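Local coordinates for protein botulinum neurotoxin type G (Clostridium botulinum, PDB 3MPP) that binds host nerve cells through its receptor-binding domain and is part of a toxin that delivers a zinc protease into the host cytosol, at residues I140-S145 with D228-P233; N70-T75 with I198-I203. The protein carries 4 engineered substitutions. All coordinates share one frame; numbering follows the deposited sequence.

Contact 1 joins the two receptor-binding subdomains, while contact 2 pairs two strands inside the N-terminal one; their centres lie about 12 Å apart. Segment 140-145 runs into strand 144-150, which neighbours strand 67-74 in one antiparallel sheet, and Phe144 O lies 3.0 Å from Val73 N in a probable hydrogen bond. Arg74, at the end of the strand of contact 2, reaches into contact 1: its NH2 is 2.9 Å from Asn141 O, probably a hydrogen bond, and also forms a salt bridge with Asp426 of the C-terminal subdomain. Arg74 and Lys199 both make cation-pi contacts with Trp143. Neither contact lies at the inferred ganglioside-binding motif that includes Trp402.

Contact 1: residues I140-S145 with D228-P233; sequences INKWFS and DFWGNP
The seam between the two receptor-binding subdomains is closed here by Lys142 and Trp143 from the N-terminal side and Phe229, Trp230 and Asn232 from the C-terminal side. Trp143 N gives a nearly straight hydrogen bond to Trp230 O (3.0 Å, 167° at the hydrogen). A second bond runs from Trp143 NE1 to Asn232 OD1 at 2.8 Å. It is more bent, 139° at the hydrogen, with OD1 tilted out of the indole plane; the N-H in turn meets the amide oxygen from above its carbonyl plane, not on a lone pair. Gln39 NE2 is another donor to the same oxygen. Segment 140-145 leads into strand 144-150 of the lectin-like jelly roll, whereas Asp228 to Gly231 is a type I beta turn ahead of strand 239-244 of the beta-trefoil. Asp228 OD1 braces this turn by accepting a hydrogen bond from Asn232 N (2.9 Å). Gly231 has a positive phi, a backbone shape in which a CB would jam against the preceding carbonyl oxygen and crowd Trp143 CB. The Lys142 chain is extended beyond CG, which carries CE and NZ over one face of the Phe229 ring. CE lies 3.5 Å from the ring centroid in a CH-pi contact, and NZ lies 3.4 Å from the same centroid in a cation-pi contact. NZ is also tied by a hydrogen bond to Ser137 O. The Trp230 indole is sandwiched: Phe229 CD2 sits above the rim of one face, and Asn141 ND2 above the rim of the other, 3.5 Å from Trp230 CZ3. The amide plane of Asn141 is tilted steeply against the indole, 63° between planes, and ND2 is hydrogen-bonded to Asp426 OD2. Trp230 NE1 bonds to Pro424 O, fixing the indole against its own subdomain.

Contact 2: residues N70-T75 with I198-I203; sequences NFWVRT and IKDFNI
Phe71 and Phe201 pack on one face of an antiparallel strand pair, 67-74 with 195-204, in the lectin-like jelly roll of the N-terminal subdomain. Phe71 CB rests 3.7 Å from Phe201 CD1; the ring planes, 28° apart, are nearly parallel but slid apart, with centroids 5.9 Å apart, and barely overlap. Phe184 meets the Phe201 ring edge-to-face, and Ile198 flanks Phe71 on this buried side. The backbone is held by two hydrogen-bonded pairs, Asn70 with Asn202 and Trp72 with Lys199. The straightest bond is Trp72 N to Lys199 O, 3.0 Å and 176° at the hydrogen. Between the pairs the register slips by one residue in a beta bulge, where Asp200 adopts a left-handed backbone conformation (phi 52°). Its carbonyl oxygen receives a CA-H...O contact from Phe71 CA at 3.4 Å. On the other face Trp72 is buried, but Lys199 and Asn202 of the partner strand, and Asp200 at the bulge, are partly exposed to solvent. The Lys199 chain, extended beyond CG, runs obliquely across the Trp72 side chain, CG 3.5 Å from Trp72 CB. The loose element is its end: the ammonium reaches over the rim of the indole's six-membered ring as an off-centre cation-pi contact, NZ 4.7 Å from the centroid. Trp72 NE1 has its hydrogen bond to Gln220 OE1, and Asp200 OD1 is engaged by Asn37 ND2. The other carboxylate oxygen, Asp200 OD2, lies over one face of the indole, 3.8 Å from Trp72 CD1.

Contact 1: residues I140-S145 with D228-P233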
loop_
_atom_site.group_PDB
_atom_site.type_symbol
_atom_site.label_atom_id
_atom_site.label_comp_id
_atom_site.label_asym_id
_atom_site.label_seq_id
_atom_site.Cartn_x
_atom_site.Cartn_y
_atom_site.Cartn_z
ATOM N N ILE A 140 2.826 2.333 7.366
ATOM C CA ILE A 140 3.704 3.474 7.093
ATOM C C ILE A 140 3.979 3.667 5.607
ATOM O O ILE A 140 4.517 2.777 4.951
ATOM C CB ILE A 140 5.023 3.371 7.876
ATOM C CG1 ILE A 140 4.715 3.358 9.377
ATOM C CG2 ILE A 140 5.928 4.562 7.570
ATOM C CD1 ILE A 140 5.947 3.125 10.271
ATOM N N ASN A 141 3.593 4.834 5.083
ATOM C CA ASN A 141 3.788 5.193 3.666
ATOM C C ASN A 141 3.027 4.325 2.661
ATOM O O ASN A 141 3.298 4.373 1.454
ATOM C CB ASN A 141 5.275 5.210 3.279
ATOM C CG ASN A 141 5.539 6.063 2.046
ATOM O OD1 ASN A 141 4.971 7.151 1.908
ATOM N ND2 ASN A 141 6.394 5.570 1.136
ATOM N N LYS A 142 2.073 3.542 3.152
ATOM C CA LYS A 142 1.319 2.622 2.301
ATOM C C LYS A 142 -0.133 3.036 2.222
ATOM O O LYS A 142 -0.701 3.480 3.219
ATOM C CB LYS A 142 1.363 1.206 2.886
ATOM C CG LYS A 142 2.766 0.611 2.967
ATOM C CD LYS A 142 2.742 -0.851 3.382
ATOM C CE LYS A 142 4.159 -1.386 3.370
ATOM N NZ LYS A 142 4.316 -2.814 3.751
ATOM N N TRP A 143 -0.743 2.865 1.051
ATOM C CA TRP A 143 -2.180 3.050 0.926
ATOM C C TRP A 143 -2.911 2.131 1.891
ATOM O O TRP A 143 -2.644 0.937 1.944
ATOM C CB TRP A 143 -2.653 2.731 -0.489
ATOM C CG TRP A 143 -2.362 3.793 -1.477
ATOM C CD1 TRP A 143 -1.479 3.723 -2.517
ATOM C CD2 TRP A 143 -2.957 5.096 -1.540
ATOM N NE1 TRP A 143 -1.486 4.903 -3.223
ATOM C CE2 TRP A 143 -2.380 5.764 -2.645
ATOM C CE3 TRP A 143 -3.916 5.764 -0.774
ATOM C CZ2 TRP A 143 -2.736 7.064 -3.004
ATOM C CZ3 TRP A 143 -4.260 7.065 -1.122
ATOM C CH2 TRP A 143 -3.676 7.699 -2.228
ATOM N N PHE A 144 -3.829 2.686 2.662
ATOM C CA PHE A 144 -4.736 1.848 3.427
ATOM C C PHE A 144 -6.111 2.486 3.505
ATOM O O PHE A 144 -6.241 3.700 3.406
ATOM C CB PHE A 144 -4.183 1.463 4.805
ATOM C CG PHE A 144 -4.061 2.606 5.781
ATOM C CD1 PHE A 144 -5.133 2.974 6.576
ATOM C CD2 PHE A 144 -2.848 3.267 5.950
ATOM C CE1 PHE A 144 -5.014 4.005 7.501
ATOM C CE2 PHE A 144 -2.724 4.288 6.868
ATOM C CZ PHE A 144 -3.814 4.660 7.648
ATOM N N SER A 145 -7.129 1.641 3.624
ATOM C CA SER A 145 -8.509 2.083 3.578
ATOM C C SER A 145 -8.996 2.408 4.975
ATOM O O SER A 145 -8.700 1.687 5.925
ATOM C CB SER A 145 -9.398 0.985 2.983
ATOM O OG SER A 145 -10.782 1.322 3.092
ATOM N N ASP A 228 2.437 -2.616 -6.117
ATOM C CA ASP A 228 3.734 -2.596 -5.438
ATOM C C ASP A 228 3.559 -2.542 -3.912
ATOM O O ASP A 228 2.436 -2.548 -3.395
ATOM C CB ASP A 228 4.643 -1.459 -5.974
ATOM C CG ASP A 228 4.119 -0.049 -5.650
ATOM O OD1 ASP A 228 3.266 0.108 -4.754
ATOM O OD2 ASP A 228 4.583 0.913 -6.292
ATOM N N PHE A 229 4.684 -2.550 -3.202
ATOM C CA PHE A 229 4.735 -2.564 -1.747
ATOM C C PHE A 229 3.930 -1.393 -1.156
ATOM O O PHE A 229 3.364 -1.505 -0.063
ATOM C CB PHE A 229 6.212 -2.445 -1.365
ATOM C CG PHE A 229 6.508 -2.537 0.113
ATOM C CD1 PHE A 229 6.615 -3.775 0.741
ATOM C CD2 PHE A 229 6.790 -1.392 0.841
ATOM C CE1 PHE A 229 6.964 -3.858 2.074
ATOM C CE2 PHE A 229 7.125 -1.463 2.185
ATOM C CZ PHE A 229 7.210 -2.702 2.804
ATOM N N TRP A 230 3.894 -0.263 -1.866
ATOM C CA TRP A 230 3.195 0.929 -1.356
ATOM C C TRP A 230 1.687 0.900 -1.660
ATOM O O TRP A 230 0.918 1.699 -1.121
ATOM C CB TRP A 230 3.827 2.208 -1.921
ATOM C CG TRP A 230 5.318 2.239 -1.753
ATOM C CD1 TRP A 230 6.257 2.283 -2.751
ATOM C CD2 TRP A 230 6.050 2.215 -0.513
ATOM N NE1 TRP A 230 7.527 2.301 -2.206
ATOM C CE2 TRP A 230 7.426 2.255 -0.838
ATOM C CE3 TRP A 230 5.677 2.157 0.832
ATOM C CZ2 TRP A 230 8.426 2.236 0.133
ATOM C CZ3 TRP A 230 6.672 2.148 1.801
ATOM C CH2 TRP A 230 8.031 2.194 1.446
ATOM N N GLY A 231 1.275 -0.011 -2.536
ATOM C CA GLY A 231 -0.122 -0.127 -2.929
ATOM C C GLY A 231 -0.492 0.559 -4.234
ATOM O O GLY A 231 -1.674 0.688 -4.541
ATOM N N ASN A 232 0.505 1.025 -4.987
ATOM C CA ASN A 232 0.262 1.557 -6.329
ATOM C C ASN A 232 0.421 0.482 -7.402
ATOM O O ASN A 232 1.043 -0.557 -7.160
ATOM C CB ASN A 232 1.216 2.721 -6.618
ATOM C CG ASN A 232 0.815 3.977 -5.889
ATOM O OD1 ASN A 232 -0.374 4.243 -5.715
ATOM N ND2 ASN A 232 1.796 4.753 -5.455
ATOM N N PRO A 233 -0.139 0.723 -8.599
ATOM C CA PRO A 233 0.041 -0.276 -9.661
ATOM C C PRO A 233 1.509 -0.659 -9.897
ATOM O O PRO A 233 2.408 0.182 -9.882
ATOM C CB PRO A 233 -0.521 0.424 -10.898
ATOM C CG PRO A 233 -1.592 1.355 -10.323
ATOM C CD PRO A 233 -0.999 1.847 -9.019
#

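Contact 2: residues N70-T75 with I198-I203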
loop_
_atom_site.group_PDB
_atom_site.type_symbol
_atom_site.label_atom_id
_atom_site.label_comp_id
_atom_site.label_asym_id
_atom_site.label_seq_id
_atom_site.Cartn_x
_atom_site.Cartn_y
_atom_site.Cartn_z
ATOM N N ASN A 70 -15.624 7.232 3.975
ATOM C CA ASN A 70 -14.690 6.219 3.474
ATOM C C ASN A 70 -13.698 6.856 2.516
ATOM O O ASN A 70 -14.072 7.645 1.643
ATOM C CB ASN A 70 -15.455 5.071 2.793
ATOM C CG ASN A 70 -14.542 4.105 2.020
ATOM O OD1 ASN A 70 -13.629 3.478 2.581
ATOM N ND2 ASN A 70 -14.814 3.963 0.730
ATOM N N PHE A 71 -12.424 6.544 2.713
ATOM C CA PHE A 71 -11.377 6.976 1.807
ATOM C C PHE A 71 -10.111 6.196 2.136
ATOM O O PHE A 71 -10.012 5.568 3.194
ATOM C CB PHE A 71 -11.122 8.485 1.916
ATOM C CG PHE A 71 -10.628 8.922 3.261
ATOM C CD1 PHE A 71 -9.269 9.037 3.512
ATOM C CD2 PHE A 71 -11.518 9.222 4.276
ATOM C CE1 PHE A 71 -8.805 9.434 4.761
ATOM C CE2 PHE A 71 -11.067 9.621 5.519
ATOM C CZ PHE A 71 -9.700 9.723 5.763
ATOM N N TRP A 72 -9.157 6.225 1.218
ATOM C CA TRP A 72 -7.863 5.599 1.456
ATOM C C TRP A 72 -6.878 6.733 1.616
ATOM O O TRP A 72 -7.067 7.805 1.030
ATOM C CB TRP A 72 -7.457 4.731 0.271
ATOM C CG TRP A 72 -8.335 3.543 0.020
ATOM C CD1 TRP A 72 -9.692 3.537 -0.191
ATOM C CD2 TRP A 72 -7.904 2.180 -0.098
ATOM N NE1 TRP A 72 -10.129 2.250 -0.415
ATOM C CE2 TRP A 72 -9.049 1.399 -0.363
ATOM C CE3 TRP A 72 -6.661 1.542 0.014
ATOM C CZ2 TRP A 72 -8.986 0.012 -0.525
ATOM C CZ3 TRP A 72 -6.602 0.159 -0.160
ATOM C CH2 TRP A 72 -7.757 -0.586 -0.423
ATOM N N VAL A 73 -5.840 6.507 2.413
ATOM C CA VAL A 73 -4.851 7.537 2.688
ATOM C C VAL A 73 -3.438 6.950 2.586
ATOM O O VAL A 73 -3.236 5.767 2.867
ATOM C CB VAL A 73 -5.086 8.163 4.091
ATOM C CG1 VAL A 73 -4.886 7.122 5.188
ATOM C CG2 VAL A 73 -4.187 9.367 4.316
ATOM N N ARG A 74 -2.476 7.774 2.163
ATOM C CA ARG A 74 -1.058 7.401 2.167
ATOM C C ARG A 74 -0.291 8.521 2.825
ATOM O O ARG A 74 -0.255 9.627 2.298
ATOM C CB ARG A 74 -0.505 7.290 0.744
ATOM C CG ARG A 74 -0.491 5.940 0.123
ATOM C CD ARG A 74 0.413 5.974 -1.106
ATOM N NE ARG A 74 1.783 5.783 -0.697
ATOM C CZ ARG A 74 2.861 6.091 -1.412
ATOM N NH1 ARG A 74 2.784 6.640 -2.618
ATOM N NH2 ARG A 74 4.035 5.840 -0.887
ATOM N N THR A 75 0.325 8.251 3.966
ATOM C CA THR A 75 1.065 9.285 4.667
ATOM C C THR A 75 2.531 8.870 4.801
ATOM O O THR A 75 2.826 7.707 5.058
ATOM C CB THR A 75 0.423 9.571 6.062
ATOM O OG1 THR A 75 1.285 10.398 6.840
ATOM C CG2 THR A 75 0.168 8.287 6.814
ATOM N N ILE A 198 -4.572 11.047 -0.899
ATOM C CA ILE A 198 -5.934 10.565 -0.679
ATOM C C ILE A 198 -6.513 10.008 -1.986
ATOM O O ILE A 198 -6.229 10.530 -3.064
ATOM C CB ILE A 198 -6.841 11.707 -0.163
ATOM C CG1 ILE A 198 -6.434 12.101 1.261
ATOM C CG2 ILE A 198 -8.315 11.294 -0.211
ATOM C CD1 ILE A 198 -6.968 13.438 1.699
ATOM N N LYS A 199 -7.314 8.949 -1.891
ATOM C CA LYS A 199 -8.012 8.417 -3.048
ATOM C C LYS A 199 -9.341 7.829 -2.600
ATOM O O LYS A 199 -9.541 7.562 -1.418
ATOM C CB LYS A 199 -7.175 7.334 -3.754
ATOM C CG LYS A 199 -7.073 6.015 -2.993
ATOM C CD LYS A 199 -6.358 4.946 -3.836
ATOM C CE LYS A 199 -5.988 3.720 -3.016
ATOM N NZ LYS A 199 -5.523 2.573 -3.882
ATOM N N ASP A 200 -10.243 7.644 -3.558
ATOM C CA ASP A 200 -11.533 7.007 -3.315
ATOM C C ASP A 200 -12.301 7.639 -2.167
ATOM O O ASP A 200 -12.798 6.923 -1.302
ATOM C CB ASP A 200 -11.341 5.513 -3.025
ATOM C CG ASP A 200 -10.765 4.757 -4.203
ATOM O OD1 ASP A 200 -10.989 5.179 -5.356
ATOM O OD2 ASP A 200 -10.093 3.730 -3.973
ATOM N N PHE A 201 -12.405 8.966 -2.141
ATOM C CA PHE A 201 -13.181 9.587 -1.075
ATOM C C PHE A 201 -14.680 9.474 -1.357
ATOM O O PHE A 201 -15.149 9.833 -2.440
ATOM C CB PHE A 201 -12.793 11.047 -0.832
ATOM C CG PHE A 201 -13.548 11.675 0.309
ATOM C CD1 PHE A 201 -13.026 11.665 1.591
ATOM C CD2 PHE A 201 -14.801 12.240 0.105
ATOM C CE1 PHE A 201 -13.732 12.222 2.645
ATOM C CE2 PHE A 201 -15.504 12.797 1.154
ATOM C CZ PHE A 201 -14.972 12.790 2.423
ATOM N N ASN A 202 -15.412 8.967 -0.367
ATOM C CA ASN A 202 -16.847 8.733 -0.472
ATOM C C ASN A 202 -17.566 9.111 0.805
ATOM O O ASN A 202 -17.074 8.842 1.899
ATOM C CB ASN A 202 -17.137 7.251 -0.729
ATOM C CG ASN A 202 -16.723 6.802 -2.105
ATOM O OD1 ASN A 202 -15.667 6.188 -2.278
ATOM N ND2 ASN A 202 -17.561 7.083 -3.095
ATOM N N ILE A 203 -18.749 9.704 0.653
ATOM C CA ILE A 203 -19.647 9.959 1.766
ATOM C C ILE A 203 -20.898 9.111 1.599
ATOM O O ILE A 203 -21.443 9.028 0.501
ATOM C CB ILE A 203 -20.127 11.414 1.762
ATOM C CG1 ILE A 203 -18.941 12.375 1.724
ATOM C CG2 ILE A 203 -21.014 11.676 2.969
ATOM C CD1 ILE A 203 -18.461 12.780 3.085
#